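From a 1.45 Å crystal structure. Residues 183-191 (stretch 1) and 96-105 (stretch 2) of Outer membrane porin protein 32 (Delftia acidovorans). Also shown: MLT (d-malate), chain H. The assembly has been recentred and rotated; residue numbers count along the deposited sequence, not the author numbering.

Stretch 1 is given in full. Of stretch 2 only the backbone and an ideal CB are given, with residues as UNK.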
ATOM      1  N   LEU A 183     -18.017  21.566  28.935  1.00 14.34           N
ATOM      2  CA  LEU A 183     -19.279  21.494  28.218  1.00 14.21           C
ATOM      3  C   LEU A 183     -19.056  21.511  26.713  1.00 14.11           C
ATOM      4  O   LEU A 183     -18.293  22.307  26.188  1.00 14.82           O
ATOM      5  CB  LEU A 183     -20.176  22.666  28.603  1.00 15.16           C
ATOM      6  CG  LEU A 183     -21.502  22.785  27.850  1.00 16.64           C
ATOM      7  CD1 LEU A 183     -22.397  21.632  28.145  1.00 19.67           C
ATOM      8  CD2 LEU A 183     -22.234  24.102  28.156  1.00 21.30           C
ATOM      9  N   SER A 184     -19.757  20.618  26.041  1.00 14.32           N
ATOM     10  CA  SER A 184     -19.728  20.522  24.585  1.00 13.38           C
ATOM     11  C   SER A 184     -21.123  20.235  24.078  1.00 13.65           C
ATOM     12  O   SER A 184     -21.808  19.356  24.613  1.00 14.72           O
ATOM     13  CB  SER A 184     -18.781  19.381  24.161  1.00 13.58           C
ATOM     14  OG  SER A 184     -18.642  19.292  22.743  1.00 14.44           O
ATOM     15  N   ALA A 185     -21.544  20.970  23.053  1.00 13.30           N
ATOM     16  CA  ALA A 185     -22.793  20.656  22.374  1.00 13.56           C
ATOM     17  C   ALA A 185     -22.653  21.025  20.899  1.00 12.92           C
ATOM     18  O   ALA A 185     -22.055  22.033  20.574  1.00 14.33           O
ATOM     19  CB  ALA A 185     -23.926  21.433  22.980  1.00 14.91           C
ATOM     20  N   SER A 186     -23.243  20.221  20.034  1.00 12.89           N
ATOM     21  CA  SER A 186     -23.103  20.422  18.601  1.00 12.19           C
ATOM     22  C   SER A 186     -24.356  20.002  17.867  1.00 11.92           C
ATOM     23  O   SER A 186     -24.977  19.006  18.226  1.00 13.14           O
ATOM     24  CB  SER A 186     -21.940  19.587  18.015  1.00 12.40           C
ATOM     25  OG  SER A 186     -20.738  19.664  18.771  1.00 13.84           O
ATOM     26  N   LEU A 187     -24.663  20.734  16.798  1.00 11.33           N
ATOM     27  CA  LEU A 187     -25.730  20.398  15.871  1.00 11.53           C
ATOM     28  C   LEU A 187     -25.135  20.289  14.474  1.00 11.53           C
ATOM     29  O   LEU A 187     -24.543  21.238  13.980  1.00 12.99           O
ATOM     30  CB  LEU A 187     -26.814  21.473  15.875  1.00 13.74           C
ATOM     31  CG  LEU A 187     -27.911  21.314  14.803  1.00 16.90           C
ATOM     32  CD1 LEU A 187     -28.752  20.092  15.068  1.00 19.44           C
ATOM     33  CD2 LEU A 187     -28.759  22.587  14.771  1.00 20.96           C
ATOM     34  N   GLY A 188     -25.288  19.107  13.869  1.00 11.86           N
ATOM     35  CA  GLY A 188     -24.806  18.837  12.532  1.00 11.18           C
ATOM     36  C   GLY A 188     -25.945  18.567  11.559  1.00 11.48           C
ATOM     37  O   GLY A 188     -26.957  17.968  11.905  1.00 11.99           O
ATOM     38  N   LEU A 189     -25.759  19.015  10.330  1.00 10.13           N
ATOM     39  CA  LEU A 189     -26.717  18.790   9.246  1.00 11.74           C
ATOM     40  C   LEU A 189     -25.915  18.474   7.974  1.00 11.42           C
ATOM     41  O   LEU A 189     -24.936  19.147   7.666  1.00 11.27           O
ATOM     42  CB  LEU A 189     -27.516  20.069   8.969  1.00 12.58           C
ATOM     43  CG  LEU A 189     -28.348  20.738  10.064  1.00 19.60           C
ATOM     44  CD1 LEU A 189     -28.799  22.148   9.608  1.00 24.88           C
ATOM     45  CD2 LEU A 189     -29.503  19.879  10.276  1.00 25.26           C
ATOM     46  N   ALA A 190     -26.341  17.439   7.255  1.00 11.16           N
ATOM     47  CA  ALA A 190     -25.661  17.061   6.030  1.00 10.45           C
ATOM     48  C   ALA A 190     -26.595  16.404   5.030  1.00 10.63           C
ATOM     49  O   ALA A 190     -27.557  15.745   5.383  1.00 10.96           O
ATOM     50  CB  ALA A 190     -24.553  16.078   6.359  1.00 11.38           C
ATOM     51  N   GLN A 191     -26.263  16.555   3.779  1.00 11.13           N
ATOM     52  CA  GLN A 191     -26.911  15.835   2.686  1.00 11.44           C
ATOM     53  C   GLN A 191     -25.833  15.226   1.777  1.00 11.40           C
ATOM     54  O   GLN A 191     -24.914  15.920   1.370  1.00 11.57           O
ATOM     55  CB  GLN A 191     -27.807  16.754   1.863  1.00 11.81           C
ATOM     56  CG  GLN A 191     -28.530  15.977   0.775  1.00 14.43           C
ATOM     57  CD  GLN A 191     -29.493  16.800   0.031  1.00 17.37           C
ATOM     58  OE1 GLN A 191     -29.100  17.465  -0.897  1.00 20.16           O
ATOM     59  NE2 GLN A 191     -30.775  16.757   0.418  1.00 20.22           N
ATOM     60  N   UNK A  96     -17.117  17.155   8.204  1.00 11.09           N
ATOM     61  CA  UNK A  96     -17.233  17.907   9.470  1.00 12.18           C
ATOM     62  C   UNK A  96     -18.286  17.361  10.414  1.00 12.25           C
ATOM     63  O   UNK A  96     -18.073  17.375  11.618  1.00 11.73           O
ATOM     64  CB  UNK A  96     -17.553  19.374   9.174  1.00 12.18           C
ATOM     65  N   UNK A  97     -19.404  16.887   9.881  1.00 11.58           N
ATOM     66  CA  UNK A  97     -20.476  16.380  10.738  1.00 12.10           C
ATOM     67  C   UNK A  97     -20.047  15.131  11.523  1.00 13.61           C
ATOM     68  O   UNK A  97     -20.297  15.055  12.725  1.00 15.30           O
ATOM     69  CB  UNK A  97     -21.711  16.062   9.892  1.00 12.10           C
ATOM     70  N   UNK A  98     -19.349  14.196  10.891  1.00 13.43           N
ATOM     71  CA  UNK A  98     -18.891  13.028  11.621  1.00 14.07           C
ATOM     72  C   UNK A  98     -17.721  13.357  12.542  1.00 14.00           C
ATOM     73  O   UNK A  98     -17.682  12.875  13.675  1.00 15.39           O
ATOM     74  CB  UNK A  98     -18.492  11.922  10.642  1.00 14.07           C
ATOM     75  N   UNK A  99     -16.794  14.187  12.072  1.00 14.09           N
ATOM     76  CA  UNK A  99     -15.636  14.570  12.870  1.00 15.81           C
ATOM     77  C   UNK A  99     -16.072  15.138  14.220  1.00 15.00           C
ATOM     78  O   UNK A  99     -15.550  14.772  15.272  1.00 17.88           O
ATOM     79  CB  UNK A  99     -14.782  15.591  12.115  1.00 15.81           C
ATOM     80  N   UNK A 100     -17.072  15.995  14.190  1.00 12.84           N
ATOM     81  CA  UNK A 100     -17.481  16.650  15.419  1.00 11.63           C
ATOM     82  C   UNK A 100     -18.431  15.789  16.238  1.00 11.91           C
ATOM     83  O   UNK A 100     -18.301  15.723  17.457  1.00 14.81           O
ATOM     84  CB  UNK A 100     -18.139  17.994  15.101  1.00 11.63           C
ATOM     85  N   UNK A 101     -19.396  15.152  15.602  1.00 12.48           N
ATOM     86  CA  UNK A 101     -20.453  14.496  16.370  1.00 12.58           C
ATOM     87  C   UNK A 101     -20.011  13.119  16.906  1.00 13.20           C
ATOM     88  O   UNK A 101     -20.511  12.673  17.935  1.00 13.77           O
ATOM     89  CB  UNK A 101     -21.702  14.340  15.500  1.00 12.58           C
ATOM     90  N   UNK A 102     -19.071  12.439  16.253  1.00 14.86           N
ATOM     91  CA  UNK A 102     -18.603  11.169  16.809  1.00 14.94           C
ATOM     92  C   UNK A 102     -17.830  11.382  18.122  1.00 15.90           C
ATOM     93  O   UNK A 102     -17.644  10.446  18.857  1.00 16.40           O
ATOM     94  CB  UNK A 102     -17.720  10.445  15.791  1.00 14.94           C
ATOM     95  N   UNK A 103     -17.410  12.610  18.413  1.00 15.56           N
ATOM     96  CA  UNK A 103     -16.734  12.907  19.683  1.00 18.22           C
ATOM     97  C   UNK A 103     -17.618  12.627  20.933  1.00 17.06           C
ATOM     98  O   UNK A 103     -17.084  12.454  22.036  1.00 20.41           O
ATOM     99  CB  UNK A 103     -16.296  14.373  19.686  1.00 18.22           C
ATOM    100  N   UNK A 104     -18.933  12.531  20.764  1.00 15.44           N
ATOM    101  CA  UNK A 104     -19.868  12.249  21.858  1.00 15.41           C
ATOM    102  C   UNK A 104     -20.034  10.753  22.173  1.00 15.24           C
ATOM    103  O   UNK A 104     -20.637  10.379  23.170  1.00 17.42           O
ATOM    104  CB  UNK A 104     -21.236  12.843  21.515  1.00 15.41           C
ATOM    105  N   UNK A 105     -19.492   9.901  21.311  1.00 15.57           N
ATOM    106  CA  UNK A 105     -19.490   8.472  21.522  1.00 16.42           C
ATOM    107  C   UNK A 105     -18.329   8.108  22.443  1.00 17.19           C
ATOM    108  O   UNK A 105     -17.172   8.345  22.113  1.00 18.53           O
ATOM    109  CB  UNK A 105     -19.395   7.723  20.191  1.00 16.42           C
TER
HETATM  110  C1  MLT H 700     -12.197   6.862  12.875  1.00 43.20           C
HETATM  111  O1  MLT H 700     -11.749   5.865  13.648  1.00 42.17           O
HETATM  112  O2  MLT H 700     -11.659   8.047  12.903  1.00 43.41           O
HETATM  113  C2  MLT H 700     -13.372   6.739  11.976  1.00 42.57           C
HETATM  114  O3  MLT H 700     -13.402   5.472  11.371  1.00 41.57           O
HETATM  115  C3  MLT H 700     -14.621   7.083  12.773  1.00 44.57           C
HETATM  116  C4  MLT H 700     -14.308   8.360  13.526  1.00 46.24           C
HETATM  117  O4  MLT H 700     -13.131   8.626  14.043  1.00 49.99           O
HETATM  118  O5  MLT H 700     -15.188   9.267  13.688  1.00 41.26           O

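Stretch 1 is a β-strand that turns the side chains of Ser184, Ser186 and Ala190 toward stretch 2, and at Gly188 offers bare backbone: two hydroxyls, then a gap, then a methyl. The helix 96-101 runs roughly antiparallel to it, at 154° between the two directions, so the early positions of stretch 2 meet the small residues and its late ones the serines.

Position 96 begins the helix, its CB out of reach of the strand. Many residues would do; it is Pro96, whose fixed phi suits a helical first turn, where the missing N-H costs no helical hydrogen bond within the stretch.

At position 97 CA-to-CB points toward the strand, and the ideal CB lies 4.5 Å from Ala190 CB and 4.9 Å from Gly188 CA. So close an approach favours a small or β-branched side chain: alanine, serine, valine or threonine. The residue is Thr97. Its CG2 packs 4.1 Å from Gly188 CA and 3.6 Å from Leu189 O, while OG1 lies 3.9 Å from Ala190 CB and bonds elsewhere in the structure. A CB on Gly188 would sit only 3.3 Å from Thr97 CG2.

Positions 98 and 99 lie beyond the strand's reach and tolerate many residues; they are Ser98 and Gln99.

Position 100 points toward the strand, its ideal CB 4.8 Å from Ser186 OG. A long polar chain could run along to the hydroxyls, though a shorter one would also fit. Lys100 makes the run, and its NZ donates to Ser186 OG at 2.8 Å.

Position 101 points sideways, with nothing of the strand within 5.5 Å of its ideal CB. A flexible apolar chain could bend back to cover the backbone around Gly188; leucine or methionine would suit. Leu101 does so, with CD2 4.0 Å from Ser186 CB and 4.3 Å from Gly188 N.

Position 102 lies in a 3-10 segment, out of reach of the strand but near d-malate, so a small hydroxyl residue is attractive. Thr102 OG1 lies 2.9 Å from malate O5 and 2.7 Å from Ser98 O, within hydrogen-bonding reach of both.

Position 103 points toward the strand across open space, room for a small polar residue and water. Ser103 OG donates to Lys100 O at 2.7 Å; a water bridges it to Ser184.

Position 104 also points toward the strand from afar. A long side chain with a polar tip is needed to reach the serines. Tyr104 spans the gap: its OH lies 2.6 Å from Ser184 OG and hydrogen-bonds Ser186 OG at 2.7 Å.

Position 105 leaves the contact, leaving the choice wide; it is Asp105.

Stretch 2 96-105: PTSQKLTSYD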
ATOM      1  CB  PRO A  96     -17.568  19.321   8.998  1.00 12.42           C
ATOM      2  CG  PRO A  96     -17.050  19.395   7.641  1.00 15.67           C
ATOM      3  CD  PRO A  96     -17.232  18.039   7.029  1.00 12.80           C
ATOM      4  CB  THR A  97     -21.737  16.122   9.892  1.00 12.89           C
ATOM      5  OG1 THR A  97     -21.397  15.495   8.645  1.00 13.18           O
ATOM      6  CG2 THR A  97     -22.385  17.467   9.547  1.00 11.90           C
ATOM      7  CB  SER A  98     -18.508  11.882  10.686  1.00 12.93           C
ATOM      8  OG  SER A  98     -17.337  12.231   9.984  1.00 14.57           O
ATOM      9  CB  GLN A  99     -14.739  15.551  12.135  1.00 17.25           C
ATOM     10  CG  GLN A  99     -13.403  15.719  12.856  1.00 21.86           C
ATOM     11  CD  GLN A  99     -12.477  16.621  12.158  1.00 26.64           C
ATOM     12  OE1 GLN A  99     -11.586  16.166  11.450  1.00 29.58           O
ATOM     13  NE2 GLN A  99     -12.645  17.919  12.372  1.00 28.99           N
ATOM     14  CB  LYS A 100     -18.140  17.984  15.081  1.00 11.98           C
ATOM     15  CG  LYS A 100     -18.356  18.875  16.309  1.00 13.47           C
ATOM     16  CD  LYS A 100     -17.050  19.378  16.894  1.00 14.29           C
ATOM     17  CE  LYS A 100     -17.240  20.563  17.832  1.00 16.34           C
ATOM     18  NZ  LYS A 100     -17.949  20.176  19.024  1.00 17.19           N
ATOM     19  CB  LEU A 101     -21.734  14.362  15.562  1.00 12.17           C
ATOM     20  CG  LEU A 101     -22.597  15.638  15.509  1.00 11.59           C
ATOM     21  CD1 LEU A 101     -23.235  15.868  16.872  1.00 13.96           C
ATOM     22  CD2 LEU A 101     -21.868  16.856  15.045  1.00 14.79           C
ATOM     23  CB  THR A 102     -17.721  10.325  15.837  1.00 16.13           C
ATOM     24  OG1 THR A 102     -16.613  11.083  15.362  1.00 16.31           O
ATOM     25  CG2 THR A 102     -18.498   9.908  14.638  1.00 17.89           C
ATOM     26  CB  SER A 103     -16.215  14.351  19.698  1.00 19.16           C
ATOM     27  OG  SER A 103     -17.304  15.258  19.955  1.00 24.95           O
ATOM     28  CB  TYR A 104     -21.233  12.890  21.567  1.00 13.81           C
ATOM     29  CG  TYR A 104     -21.110  14.370  21.447  1.00 13.81           C
ATOM     30  CD1 TYR A 104     -20.965  15.149  22.579  1.00 14.77           C
ATOM     31  CD2 TYR A 104     -21.065  14.993  20.204  1.00 13.82           C
ATOM     32  CE1 TYR A 104     -20.775  16.483  22.483  1.00 14.74           C
ATOM     33  CE2 TYR A 104     -20.911  16.338  20.091  1.00 14.04           C
ATOM     34  CZ  TYR A 104     -20.746  17.101  21.239  1.00 15.39           C
ATOM     35  OH  TYR A 104     -20.580  18.474  21.140  1.00 15.38           O
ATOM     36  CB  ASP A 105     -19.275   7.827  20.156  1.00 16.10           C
ATOM     37  CG  ASP A 105     -19.422   6.339  20.139  1.00 17.27           C
ATOM     38  OD1 ASP A 105     -19.605   5.654  21.155  1.00 17.61           O
ATOM     39  OD2 ASP A 105     -19.375   5.765  19.021  1.00 18.92           O
TER
HETATM   40  O   HOH W   1     -17.164  16.704  22.167  1.00 37.24           O
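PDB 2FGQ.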